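Local coordinates for protein flavoredoxin (Methanosarcina acetivorans, PDB 3BNK) that binds flavin mononucleotide as its cofactor and probably serves in electron transport as a member of the flavoredoxin family, at the interface of chains A and B. Coordinates in Å, arbitrary orientation; residue numbers count along the deposited sequence, not the author numbering. Chains: chain A/B, Flavoredoxin.

Contacts 1 and 2 are neighbouring patches of one two-fold symmetric interface between identical chains. The centres of their C-alpha atoms lie about 8 Å apart. They share A:Val172 and B:Trp170, both on strand 168-178, and each contact draws on helix 154-157 of chain A. Contact 1 is apolar and packs a loop of chain B against chain A. In contact 2 the two copies of strand 168-178 pair antiparallel through backbone hydrogen bonds. B:Trp170 links the patches, with side-chain packing in both. Each patch recurs with the chains exchanged, which is consistent with a dimer, although the structure alone does not prove one in solution.

Contact 1: the interface of chains A and B. Residues chain A 71, 154, 157, 159, 161, 172; chain B 14-15, 161, 163, 170.
Helix 154-157, strand 160-163 and strand 168-178 of chain A meet the loop with B:Tyr14 and B:Pro15, together with strands 160-163 and 168-178 of chain B. The contact is apolar. A:Ile154 sits at its centre and uses two branches. Its CD1 reaches CB of B:Pro15 at 3.6 Å, the two side chains crossing at about a right angle. CG1 lies anti to the backbone N (chi1 -167°), and this sends CD1 toward the proline while CG2 points to the indole. CG2 of A:Ile154 lies over one face of B:Trp170, near the rim, 3.6 Å from its CZ2. CB of A:Ile154 meets the edge of the B:Tyr14 ring, 4.0 Å from CD2. The sulfur of A:Met157 stands over one face of that ring, toward its rim, SD 3.8 Å from CG of B:Tyr14. The A:Met157 chain bends at chi3 (65°), which brings its methyl CE to CB of B:Tyr14 at 3.7 Å. CD2 of A:Leu161 presses on the B:Pro15 ring, with a tight 3.3 Å to CD. CD1 of A:Leu161 meets CD1 of B:Leu161 tip to tip at 3.7 Å. B:Pro15, which follows a cis peptide bond, packs against A:Ile154 and A:Leu161 on adjoining sides. A:Val172 adds CG1 against CB of B:Trp170 at 3.8 Å. The site lies where a loop of one flavin reductase-like domain meets helix 154-157 of the other chain, beside the paired strands 168-178.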
# COMPACT_ATOMS: atom_id res chain seq x y z
N PHE A 71 7.23 10.25 4.80
CA PHE A 71 7.09 10.34 3.34
C PHE A 71 8.13 11.29 2.78
O PHE A 71 8.00 12.51 2.93
CB PHE A 71 5.68 10.83 2.95
CG PHE A 71 4.59 9.80 3.15
CD1 PHE A 71 4.00 9.63 4.40
CD2 PHE A 71 4.15 9.03 2.07
CE1 PHE A 71 3.00 8.68 4.59
CE2 PHE A 71 3.16 8.08 2.24
CZ PHE A 71 2.57 7.90 3.52
N ILE A 154 -1.16 15.84 -2.26
CA ILE A 154 -0.13 14.97 -2.85
C ILE A 154 0.82 15.68 -3.86
O ILE A 154 2.04 15.44 -3.87
CB ILE A 154 -0.74 13.64 -3.40
CG1 ILE A 154 0.36 12.62 -3.72
CG2 ILE A 154 -1.63 13.88 -4.64
CD1 ILE A 154 -0.18 11.18 -3.91
N MET A 157 3.23 17.54 -1.83
CA MET A 157 4.09 16.53 -1.22
C MET A 157 5.12 15.98 -2.20
O MET A 157 6.29 15.83 -1.86
CB MET A 157 3.25 15.38 -0.69
CG MET A 157 2.45 15.75 0.56
SD MET A 157 1.44 14.38 1.10
CE MET A 157 2.66 13.16 1.56
N PRO A 159 5.43 12.82 -3.56
CA PRO A 159 6.00 11.59 -3.00
C PRO A 159 6.48 10.64 -4.10
O PRO A 159 6.12 10.79 -5.29
CB PRO A 159 4.81 10.99 -2.24
CG PRO A 159 3.62 11.41 -3.06
CD PRO A 159 3.96 12.77 -3.62
N LEU A 161 6.90 6.80 -5.80
CA LEU A 161 6.23 5.51 -6.00
C LEU A 161 7.29 4.48 -6.36
O LEU A 161 8.37 4.85 -6.82
CB LEU A 161 5.19 5.62 -7.12
CG LEU A 161 4.26 6.84 -7.13
CD1 LEU A 161 3.39 6.81 -8.36
CD2 LEU A 161 3.41 6.84 -5.85
N VAL A 172 4.15 10.98 -9.03
CA VAL A 172 2.72 11.01 -9.33
C VAL A 172 2.45 11.80 -10.62
O VAL A 172 3.12 12.80 -10.91
CB VAL A 172 1.90 11.55 -8.12
CG1 VAL A 172 0.41 11.63 -8.46
CG2 VAL A 172 2.14 10.67 -6.86
N TYR B 14 -0.20 8.19 0.99
CA TYR B 14 -0.04 9.07 -0.18
C TYR B 14 0.93 8.51 -1.23
O TYR B 14 2.14 8.59 -1.04
CB TYR B 14 0.39 10.49 0.26
CG TYR B 14 -0.75 11.24 0.91
CD1 TYR B 14 -1.10 11.01 2.24
CD2 TYR B 14 -1.53 12.14 0.17
CE1 TYR B 14 -2.18 11.67 2.83
CE2 TYR B 14 -2.61 12.80 0.75
CZ TYR B 14 -2.93 12.56 2.08
OH TYR B 14 -4.01 13.21 2.65
N PRO B 15 0.39 7.94 -2.33
CA PRO B 15 -1.02 7.68 -2.58
C PRO B 15 -1.34 6.25 -2.18
O PRO B 15 -0.46 5.51 -1.74
CB PRO B 15 -1.11 7.76 -4.11
CG PRO B 15 0.21 7.13 -4.55
CD PRO B 15 1.22 7.53 -3.49
N LEU B 161 -4.22 5.55 -9.19
CA LEU B 161 -3.77 5.89 -7.83
C LEU B 161 -4.89 6.67 -7.16
O LEU B 161 -5.72 7.29 -7.83
CB LEU B 161 -2.51 6.76 -7.84
CG LEU B 161 -1.33 6.30 -8.69
CD1 LEU B 161 -0.27 7.39 -8.79
CD2 LEU B 161 -0.71 5.00 -8.15
N THR B 163 -6.09 9.13 -3.66
CA THR B 163 -5.79 9.94 -2.52
C THR B 163 -7.12 10.28 -1.81
O THR B 163 -8.11 10.63 -2.46
CB THR B 163 -4.90 11.13 -3.01
OG1 THR B 163 -4.10 11.64 -1.95
CG2 THR B 163 -5.68 12.20 -3.66
N TRP B 170 -5.39 9.53 -9.78
CA TRP B 170 -4.18 9.99 -10.46
C TRP B 170 -3.66 8.83 -11.30
O TRP B 170 -3.98 7.66 -11.04
CB TRP B 170 -3.10 10.43 -9.45
CG TRP B 170 -3.63 11.31 -8.36
CD1 TRP B 170 -4.20 10.90 -7.18
CD2 TRP B 170 -3.67 12.74 -8.35
NE1 TRP B 170 -4.60 11.99 -6.45
CE2 TRP B 170 -4.28 13.13 -7.14
CE3 TRP B 170 -3.25 13.73 -9.25
CZ2 TRP B 170 -4.48 14.47 -6.80
CZ3 TRP B 170 -3.45 15.07 -8.91
CH2 TRP B 170 -4.06 15.42 -7.69

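Contact 2: the interface of chains A and B. Residues chain A 155, 172-176; chain B 169-171.
A:Gly173, A:Asp174 and A:Ala176 bond through their backbones to B:Tyr169 and B:Thr171, in an antiparallel bridge between the two copies of strand 168-178. A:Gly173 N donates to B:Thr171 O at 2.8 Å. B:Thr171 N returns a longer bond of 3.2 Å to A:Asp174 O. A:Ala176 N donates to B:Tyr169 O at 2.8 Å. The bridge pairs A:Tyr175 with B:Trp170. It joins the chains across the interface and may help hold the probable dimer together.

Ring and apolar packing surround this pairing. The rings of A:Tyr175 and B:Trp170 meet edge-to-face, their planes turned by 84°. CG of A:Tyr175 lies anti to the backbone N (chi1 -175°), which brings its CD1 edge over the rim of the indole. On the face opposite the tyrosine, the aliphatic part of A:Lys155 slides past B:Trp170 in the opposite direction, CG of A:Lys155 lying 3.9 Å from CZ3.

Polar bonds within chain A fix the lysine tip. A:Lys155 NZ donates to A:Gly173 O at 2.7 Å and to A:Val172 O, tying helix 154-157 to the pairing strand. An alanine in place of A:Lys155 would probably leave those carbonyls without this donor and strip aliphatic cover from the indole. At A:Gly173 O the amine is moderately tilted from the carbonyl plane. At A:Val172 O, A:Lys155 NZ sits 3.1 Å away and above the carbonyl plane, 71° out of it.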
# COMPACT_ATOMS: atom_id res chain seq x y z
N LYS A 155 0.27 16.58 -4.67
CA LYS A 155 1.13 17.38 -5.57
C LYS A 155 2.12 18.30 -4.83
O LYS A 155 3.28 18.41 -5.23
CB LYS A 155 0.29 18.17 -6.58
CG LYS A 155 -0.56 17.31 -7.50
CD LYS A 155 0.20 16.99 -8.80
CE LYS A 155 0.50 15.53 -8.92
NZ LYS A 155 1.40 15.29 -10.10
N VAL A 172 4.15 10.98 -9.03
CA VAL A 172 2.72 11.01 -9.33
C VAL A 172 2.45 11.80 -10.62
O VAL A 172 3.12 12.80 -10.91
CB VAL A 172 1.90 11.55 -8.12
CG1 VAL A 172 0.41 11.63 -8.46
CG2 VAL A 172 2.14 10.67 -6.86
N GLY A 173 1.48 11.32 -11.39
CA GLY A 173 1.12 11.93 -12.66
C GLY A 173 -0.06 12.87 -12.53
O GLY A 173 -0.16 13.63 -11.56
N ASP A 174 -0.95 12.81 -13.51
CA ASP A 174 -1.99 13.82 -13.66
C ASP A 174 -3.26 13.38 -12.97
O ASP A 174 -3.53 12.18 -12.87
CB ASP A 174 -2.29 14.09 -15.15
CG ASP A 174 -1.04 14.46 -15.96
OD1 ASP A 174 -0.35 15.44 -15.61
OD2 ASP A 174 -0.76 13.77 -16.96
N TYR A 175 -4.04 14.35 -12.53
CA TYR A 175 -5.39 14.11 -12.04
C TYR A 175 -6.21 13.30 -13.06
O TYR A 175 -6.14 13.56 -14.26
CB TYR A 175 -6.07 15.43 -11.71
CG TYR A 175 -7.43 15.34 -11.07
CD1 TYR A 175 -7.57 15.16 -9.69
CD2 TYR A 175 -8.59 15.48 -11.84
CE1 TYR A 175 -8.84 15.11 -9.10
CE2 TYR A 175 -9.86 15.43 -11.25
CZ TYR A 175 -9.97 15.24 -9.89
OH TYR A 175 -11.22 15.19 -9.31
N ALA A 176 -6.94 12.31 -12.57
CA ALA A 176 -7.63 11.37 -13.44
C ALA A 176 -9.11 11.21 -13.08
O ALA A 176 -9.77 10.31 -13.59
CB ALA A 176 -6.91 10.00 -13.43
N TYR B 169 -8.36 10.61 -8.11
CA TYR B 169 -7.61 9.60 -8.84
C TYR B 169 -6.47 10.29 -9.56
O TYR B 169 -6.57 11.49 -9.90
CB TYR B 169 -8.49 8.89 -9.85
CG TYR B 169 -9.50 7.91 -9.27
CD1 TYR B 169 -10.87 8.13 -9.43
CD2 TYR B 169 -9.09 6.75 -8.61
CE1 TYR B 169 -11.81 7.24 -8.95
CE2 TYR B 169 -10.03 5.83 -8.11
CZ TYR B 169 -11.39 6.08 -8.29
OH TYR B 169 -12.35 5.22 -7.80
N TRP B 170 -5.39 9.53 -9.78
CA TRP B 170 -4.18 9.99 -10.46
C TRP B 170 -3.66 8.83 -11.30
O TRP B 170 -3.98 7.66 -11.04
CB TRP B 170 -3.10 10.43 -9.45
CG TRP B 170 -3.63 11.31 -8.36
CD1 TRP B 170 -4.20 10.90 -7.18
CD2 TRP B 170 -3.67 12.74 -8.35
NE1 TRP B 170 -4.60 11.99 -6.45
CE2 TRP B 170 -4.28 13.13 -7.14
CE3 TRP B 170 -3.25 13.73 -9.25
CZ2 TRP B 170 -4.48 14.47 -6.80
CZ3 TRP B 170 -3.45 15.07 -8.91
CH2 TRP B 170 -4.06 15.42 -7.69
N THR B 171 -2.86 9.15 -12.31
CA THR B 171 -2.05 8.13 -12.98
C THR B 171 -0.60 8.25 -12.55
O THR B 171 -0.23 9.20 -11.84
CB THR B 171 -2.18 8.20 -14.52
OG1 THR B 171 -1.97 9.54 -14.97
CG2 THR B 171 -3.56 7.71 -14.95